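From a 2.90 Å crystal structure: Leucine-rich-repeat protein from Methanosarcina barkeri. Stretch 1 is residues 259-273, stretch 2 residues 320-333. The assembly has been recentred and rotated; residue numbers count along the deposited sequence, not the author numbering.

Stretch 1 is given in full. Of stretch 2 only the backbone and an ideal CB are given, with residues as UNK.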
# COMPACT_ATOMS: atom_id res chain seq x y z
N ILE A 259 8.75 1.53 -4.05
CA ILE A 259 8.62 0.30 -4.83
C ILE A 259 7.70 -0.68 -4.12
O ILE A 259 7.33 -0.47 -2.96
CB ILE A 259 9.99 -0.38 -5.06
CG1 ILE A 259 10.65 -0.76 -3.73
CG2 ILE A 259 10.89 0.53 -5.88
CD1 ILE A 259 11.90 -1.60 -3.87
N VAL A 260 7.32 -1.74 -4.82
CA VAL A 260 6.61 -2.86 -4.22
C VAL A 260 7.48 -4.10 -4.43
O VAL A 260 7.67 -4.55 -5.56
CB VAL A 260 5.21 -3.07 -4.84
CG1 VAL A 260 4.45 -4.18 -4.12
CG2 VAL A 260 4.41 -1.77 -4.80
N HIS A 261 8.02 -4.62 -3.33
CA HIS A 261 9.02 -5.68 -3.37
C HIS A 261 8.76 -6.74 -2.30
O HIS A 261 8.35 -6.42 -1.19
CB HIS A 261 10.42 -5.08 -3.18
CG HIS A 261 11.52 -6.10 -3.14
ND1 HIS A 261 12.23 -6.47 -4.26
CD2 HIS A 261 12.04 -6.81 -2.11
CE1 HIS A 261 13.13 -7.37 -3.93
NE2 HIS A 261 13.04 -7.60 -2.63
N PHE A 262 9.01 -8.00 -2.65
CA PHE A 262 8.90 -9.12 -1.72
C PHE A 262 10.19 -9.94 -1.74
O PHE A 262 10.85 -10.02 -2.77
CB PHE A 262 7.71 -10.00 -2.08
CG PHE A 262 6.39 -9.30 -1.95
CD1 PHE A 262 5.75 -9.23 -0.71
CD2 PHE A 262 5.78 -8.72 -3.05
CE1 PHE A 262 4.54 -8.58 -0.58
CE2 PHE A 262 4.56 -8.07 -2.92
CZ PHE A 262 3.94 -8.00 -1.69
N LYS A 263 10.52 -10.54 -0.61
CA LYS A 263 11.79 -11.26 -0.45
C LYS A 263 11.68 -12.77 -0.70
O LYS A 263 12.63 -13.51 -0.43
CB LYS A 263 12.37 -10.99 0.95
CG LYS A 263 12.88 -9.56 1.12
CD LYS A 263 13.27 -9.25 2.56
CE LYS A 263 12.04 -8.99 3.42
NZ LYS A 263 12.42 -8.49 4.77
N ASP A 264 10.55 -13.22 -1.23
CA ASP A 264 10.39 -14.61 -1.65
C ASP A 264 11.21 -14.84 -2.92
O ASP A 264 11.30 -13.96 -3.77
CB ASP A 264 8.92 -14.95 -1.91
CG ASP A 264 8.06 -14.82 -0.66
OD1 ASP A 264 8.22 -13.81 0.06
OD2 ASP A 264 7.22 -15.70 -0.41
N ILE A 265 11.79 -16.03 -3.04
CA ILE A 265 12.71 -16.34 -4.15
C ILE A 265 12.04 -16.28 -5.53
O ILE A 265 12.70 -15.98 -6.53
CB ILE A 265 13.43 -17.69 -3.98
CG1 ILE A 265 12.44 -18.86 -3.89
CG2 ILE A 265 14.33 -17.65 -2.75
CD1 ILE A 265 13.09 -20.22 -3.96
N SER A 266 10.74 -16.57 -5.58
CA SER A 266 9.97 -16.50 -6.83
C SER A 266 9.47 -15.09 -7.15
O SER A 266 9.01 -14.83 -8.26
CB SER A 266 8.79 -17.47 -6.78
OG SER A 266 7.96 -17.20 -5.66
N LEU A 267 9.56 -14.18 -6.17
CA LEU A 267 9.06 -12.81 -6.31
C LEU A 267 10.15 -11.72 -6.29
O LEU A 267 9.91 -10.61 -6.76
CB LEU A 267 8.03 -12.51 -5.21
CG LEU A 267 6.56 -12.83 -5.50
CD1 LEU A 267 6.37 -14.21 -6.11
CD2 LEU A 267 5.75 -12.70 -4.22
N LEU A 268 11.33 -12.04 -5.77
CA LEU A 268 12.33 -11.01 -5.45
C LEU A 268 12.95 -10.29 -6.65
O LEU A 268 13.54 -9.22 -6.49
CB LEU A 268 13.44 -11.58 -4.54
CG LEU A 268 14.39 -12.65 -5.09
CD1 LEU A 268 15.43 -12.06 -6.02
CD2 LEU A 268 15.08 -13.36 -3.94
N ASP A 269 12.85 -10.88 -7.84
CA ASP A 269 13.42 -10.26 -9.04
C ASP A 269 12.66 -9.01 -9.46
O ASP A 269 13.27 -8.02 -9.87
CB ASP A 269 13.45 -11.26 -10.20
CG ASP A 269 14.31 -10.78 -11.37
OD1 ASP A 269 15.43 -10.28 -11.13
OD2 ASP A 269 13.86 -10.88 -12.52
N THR A 270 11.34 -9.04 -9.34
CA THR A 270 10.48 -7.94 -9.79
C THR A 270 10.38 -6.82 -8.75
O THR A 270 9.88 -7.03 -7.64
CB THR A 270 9.06 -8.45 -10.12
OG1 THR A 270 9.15 -9.61 -10.95
CG2 THR A 270 8.26 -7.37 -10.85
N HIS A 271 10.86 -5.63 -9.12
CA HIS A 271 10.72 -4.43 -8.30
C HIS A 271 9.72 -3.50 -8.97
O HIS A 271 10.08 -2.73 -9.86
CB HIS A 271 12.07 -3.72 -8.15
CG HIS A 271 13.08 -4.49 -7.36
ND1 HIS A 271 13.55 -5.72 -7.76
CD2 HIS A 271 13.73 -4.20 -6.21
CE1 HIS A 271 14.43 -6.16 -6.88
NE2 HIS A 271 14.56 -5.25 -5.93
N VAL A 272 8.47 -3.56 -8.53
CA VAL A 272 7.38 -2.82 -9.17
C VAL A 272 7.40 -1.34 -8.77
O VAL A 272 7.40 -1.01 -7.58
CB VAL A 272 6.01 -3.44 -8.83
CG1 VAL A 272 4.88 -2.63 -9.47
CG2 VAL A 272 5.95 -4.88 -9.30
N LEU A 273 7.42 -0.47 -9.77
CA LEU A 273 7.38 0.98 -9.57
C LEU A 273 5.96 1.55 -9.72
O LEU A 273 5.62 2.54 -9.08
CB LEU A 273 8.32 1.69 -10.55
CG LEU A 273 9.78 1.83 -10.12
CD1 LEU A 273 10.38 0.49 -9.71
CD2 LEU A 273 10.60 2.46 -11.24
N UNK A 320 8.31 -13.85 -18.54
CA UNK A 320 9.11 -14.09 -17.33
C UNK A 320 8.45 -13.57 -16.05
O UNK A 320 8.80 -13.99 -14.95
CB UNK A 320 10.48 -13.44 -17.49
N UNK A 321 7.49 -12.65 -16.19
CA UNK A 321 6.74 -12.11 -15.06
C UNK A 321 5.41 -12.83 -14.82
O UNK A 321 4.64 -12.45 -13.94
CB UNK A 321 6.48 -10.62 -15.28
N UNK A 322 5.15 -13.88 -15.60
CA UNK A 322 3.96 -14.72 -15.39
C UNK A 322 4.07 -15.45 -14.06
O UNK A 322 3.09 -15.56 -13.32
CB UNK A 322 3.79 -15.72 -16.53
N UNK A 323 5.27 -15.94 -13.77
CA UNK A 323 5.56 -16.59 -12.49
C UNK A 323 5.37 -15.64 -11.32
O UNK A 323 4.84 -16.03 -10.28
CB UNK A 323 6.99 -17.14 -12.48
N UNK A 324 5.81 -14.40 -11.48
CA UNK A 324 5.64 -13.38 -10.45
C UNK A 324 4.17 -13.18 -10.09
O UNK A 324 3.80 -13.27 -8.92
CB UNK A 324 6.25 -12.06 -10.92
N UNK A 325 3.35 -12.93 -11.10
CA UNK A 325 1.92 -12.64 -10.89
C UNK A 325 1.19 -13.83 -10.27
O UNK A 325 0.39 -13.66 -9.36
CB UNK A 325 1.26 -12.26 -12.21
N UNK A 326 1.47 -15.03 -10.77
CA UNK A 326 0.82 -16.25 -10.28
C UNK A 326 1.23 -16.55 -8.84
O UNK A 326 0.38 -16.81 -7.98
CB UNK A 326 1.17 -17.44 -11.18
N UNK A 327 2.54 -16.52 -8.57
CA UNK A 327 3.06 -16.77 -7.22
C UNK A 327 2.66 -15.68 -6.23
O UNK A 327 2.48 -15.95 -5.04
CB UNK A 327 4.58 -16.89 -7.26
N UNK A 328 2.52 -14.45 -6.73
CA UNK A 328 2.05 -13.33 -5.92
C UNK A 328 0.59 -13.55 -5.51
O UNK A 328 0.22 -13.35 -4.36
CB UNK A 328 2.20 -12.01 -6.69
N UNK A 329 -0.23 -13.99 -6.47
CA UNK A 329 -1.63 -14.33 -6.20
C UNK A 329 -1.76 -15.53 -5.26
O UNK A 329 -2.65 -15.56 -4.40
CB UNK A 329 -2.36 -14.62 -7.51
N UNK A 330 -0.87 -16.50 -5.42
CA UNK A 330 -0.81 -17.66 -4.52
C UNK A 330 -0.48 -17.26 -3.08
O UNK A 330 -1.05 -17.80 -2.14
CB UNK A 330 0.23 -18.66 -5.03
N UNK A 331 0.45 -16.32 -2.95
CA UNK A 331 0.94 -15.88 -1.64
C UNK A 331 -0.18 -15.36 -0.74
O UNK A 331 -0.27 -15.74 0.43
CB UNK A 331 2.00 -14.79 -1.82
N UNK A 332 -1.04 -14.51 -1.30
CA UNK A 332 -2.12 -13.87 -0.54
C UNK A 332 -3.47 -14.59 -0.69
O UNK A 332 -4.52 -14.01 -0.39
CB UNK A 332 -2.27 -12.41 -0.99
N UNK A 333 -3.44 -15.84 -1.15
CA UNK A 333 -4.63 -16.70 -1.21
C UNK A 333 -5.73 -16.19 -2.14
O UNK A 333 -6.92 -16.34 -1.85
CB UNK A 333 -5.21 -16.86 0.20

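Stretch 2 forms a helix over 322-331, which packs against the loop and strand of stretch 1; the CA atoms of Leu-267 and position 324 lie 5.4 Å apart, the closest register between them.

At position 320 the ideal CB has nothing of stretch 1 within 5.5 Å, so geometry sets little preference; the residue is Glu-320, which makes no contact with stretch 1.

Position 321 points sideways, its ideal CB 5.2 Å from Thr-270 OG1, with the carboxylate of Asp-269 farther out. A long donor, lysine or arginine, would suit. Arg-321 reaches out with chi1 and chi2 both m and chi3 t. Its NH1 donates to Asp-269 OD2 at 2.8 Å (148°) within a salt bridge and to Thr-270 OG1 at 3.1 Å (143°); NH2 adds a weak bond to Asp-269 OD2 at 3.2 Å. Both acceptors lie near the guanidinium plane, where its N-H bonds point.

Position 322 is out of reach and unconstrained by stretch 1; it is Tyr-322. At 323 the ideal CB would sit 5.2 Å from Ser-266 O with room to spare, so a small side chain would fit, yet the residue is Gly-323; its phi/psi of -61/-41 is ordinary for a helix and does not demand glycine.

Position 324 offers the most to fill. Its ideal CB is 3.8 Å from Thr-270 OG1 and 5.3 Å from Leu-267 CD1, and beyond lies a groove lined by Leu-267, Thr-270 and Val-272. Leucine, methionine or an aromatic would suit. Tyr-324, chi1 t, covers it: CD1 is 3.8 Å from Leu-267 CG, CZ is 4.1 Å from Val-272 CG2, and Thr-270 CB stands 3.8 Å from the ring centroid, only 17° off the normal, a CH-pi contact over the face.

Positions 325 and 326 have no stretch 1 atom within 5.5 Å of their ideal CB. They are Ile-325, pointing away, and Ile-326, whose end leads away.

Position 327 points toward stretch 1, where its ideal CB is a tight 3.4 Å from Leu-267 CD1 and 3.7 Å from Ser-266 OG. A compact polar or small residue would suit. Asn-327 takes chi1 m, and its ND2 comes within 3.5 Å of Ser-266 CB.

At 328 the ideal CB is 4.4 Å from Leu-267 CD2, and Phe-262 lies beyond, favouring a branched or long apolar side chain. Leu-328 brings CD2 to 3.5 Å from Phe-262 CE2 and 3.7 Å from Leu-267 CD2.

Positions 329 and 330 are out of reach: Met-329 and Lys-330.

Position 331 points toward stretch 1, its ideal CB 4.9 Å from Leu-267 CD2 and 5.5 Å from Asp-264 OD2, so a long cation with an apolar stem fits. Lys-331, extended through chi3, sets NZ 4.0 Å from Asp-264 OD2 in a long salt bridge, while CE lies 4.1 Å from Phe-262 CD1.

Position 332, first to leave helical phi/psi, points sideways; only a long or aromatic side chain could reach Phe-262. Phe-332 does, CZ 3.7 Å from Phe-262 CE1, the rings oblique at 64°.

Position 333, phi/psi 63/37, would suit glycine or asparagine; it is Glu-333, out of reach.

Stretch 2 (320-333) ERYGYIINLMKKFE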
# COMPACT_ATOMS: atom_id res chain seq x y z
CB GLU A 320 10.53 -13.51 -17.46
CG GLU A 320 10.61 -12.01 -17.69
CD GLU A 320 10.71 -11.64 -19.16
OE1 GLU A 320 9.97 -12.24 -19.97
OE2 GLU A 320 11.50 -10.74 -19.50
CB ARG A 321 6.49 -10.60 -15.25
CG ARG A 321 7.72 -9.80 -15.64
CD ARG A 321 8.81 -9.85 -14.57
NE ARG A 321 10.14 -9.60 -15.13
CZ ARG A 321 11.28 -9.70 -14.45
NH1 ARG A 321 11.27 -10.04 -13.16
NH2 ARG A 321 12.43 -9.45 -15.06
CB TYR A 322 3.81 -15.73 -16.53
CG TYR A 322 3.29 -15.18 -17.85
CD1 TYR A 322 3.36 -13.81 -18.14
CD2 TYR A 322 2.75 -16.03 -18.81
CE1 TYR A 322 2.88 -13.32 -19.35
CE2 TYR A 322 2.28 -15.54 -20.02
CZ TYR A 322 2.35 -14.18 -20.28
OH TYR A 322 1.89 -13.69 -21.48
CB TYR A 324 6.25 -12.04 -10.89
CG TYR A 324 5.94 -10.89 -9.95
CD1 TYR A 324 6.59 -10.78 -8.72
CD2 TYR A 324 5.00 -9.92 -10.29
CE1 TYR A 324 6.32 -9.73 -7.86
CE2 TYR A 324 4.72 -8.87 -9.43
CZ TYR A 324 5.38 -8.78 -8.22
OH TYR A 324 5.10 -7.74 -7.36
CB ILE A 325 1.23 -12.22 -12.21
CG1 ILE A 325 1.82 -10.90 -12.71
CG2 ILE A 325 -0.27 -12.06 -12.01
CD1 ILE A 325 1.55 -10.62 -14.18
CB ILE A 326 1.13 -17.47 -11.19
CG1 ILE A 326 0.49 -17.28 -12.57
CG2 ILE A 326 0.64 -18.77 -10.55
CD1 ILE A 326 -1.02 -17.39 -12.62
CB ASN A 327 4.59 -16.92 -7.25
CG ASN A 327 5.04 -18.20 -7.92
OD1 ASN A 327 4.56 -19.29 -7.60
ND2 ASN A 327 5.98 -18.08 -8.85
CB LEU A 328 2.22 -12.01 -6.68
CG LEU A 328 2.03 -10.65 -5.98
CD1 LEU A 328 0.56 -10.32 -5.79
CD2 LEU A 328 2.78 -10.59 -4.66
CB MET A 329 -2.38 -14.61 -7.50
CG MET A 329 -2.70 -13.37 -8.31
SD MET A 329 -3.42 -13.75 -9.92
CE MET A 329 -5.01 -14.43 -9.43
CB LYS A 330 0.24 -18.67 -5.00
CG LYS A 330 -0.23 -19.60 -6.11
CD LYS A 330 0.89 -20.51 -6.60
CE LYS A 330 1.41 -21.43 -5.50
NZ LYS A 330 2.28 -22.52 -6.03
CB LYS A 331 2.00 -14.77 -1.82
CG LYS A 331 2.87 -14.54 -0.59
CD LYS A 331 3.58 -13.20 -0.68
CE LYS A 331 4.81 -13.16 0.22
NZ LYS A 331 4.52 -13.58 1.62
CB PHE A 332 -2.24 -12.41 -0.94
CG PHE A 332 -1.02 -11.60 -0.64
CD1 PHE A 332 -0.78 -11.13 0.65
CD2 PHE A 332 -0.09 -11.30 -1.63
CE1 PHE A 332 0.35 -10.39 0.94
CE2 PHE A 332 1.04 -10.56 -1.34
CZ PHE A 332 1.26 -10.10 -0.06
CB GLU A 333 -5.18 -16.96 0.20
CG GLU A 333 -4.12 -17.45 1.19
CD GLU A 333 -4.72 -17.89 2.51
OE1 GLU A 333 -5.73 -18.62 2.50
OE2 GLU A 333 -4.16 -17.52 3.57
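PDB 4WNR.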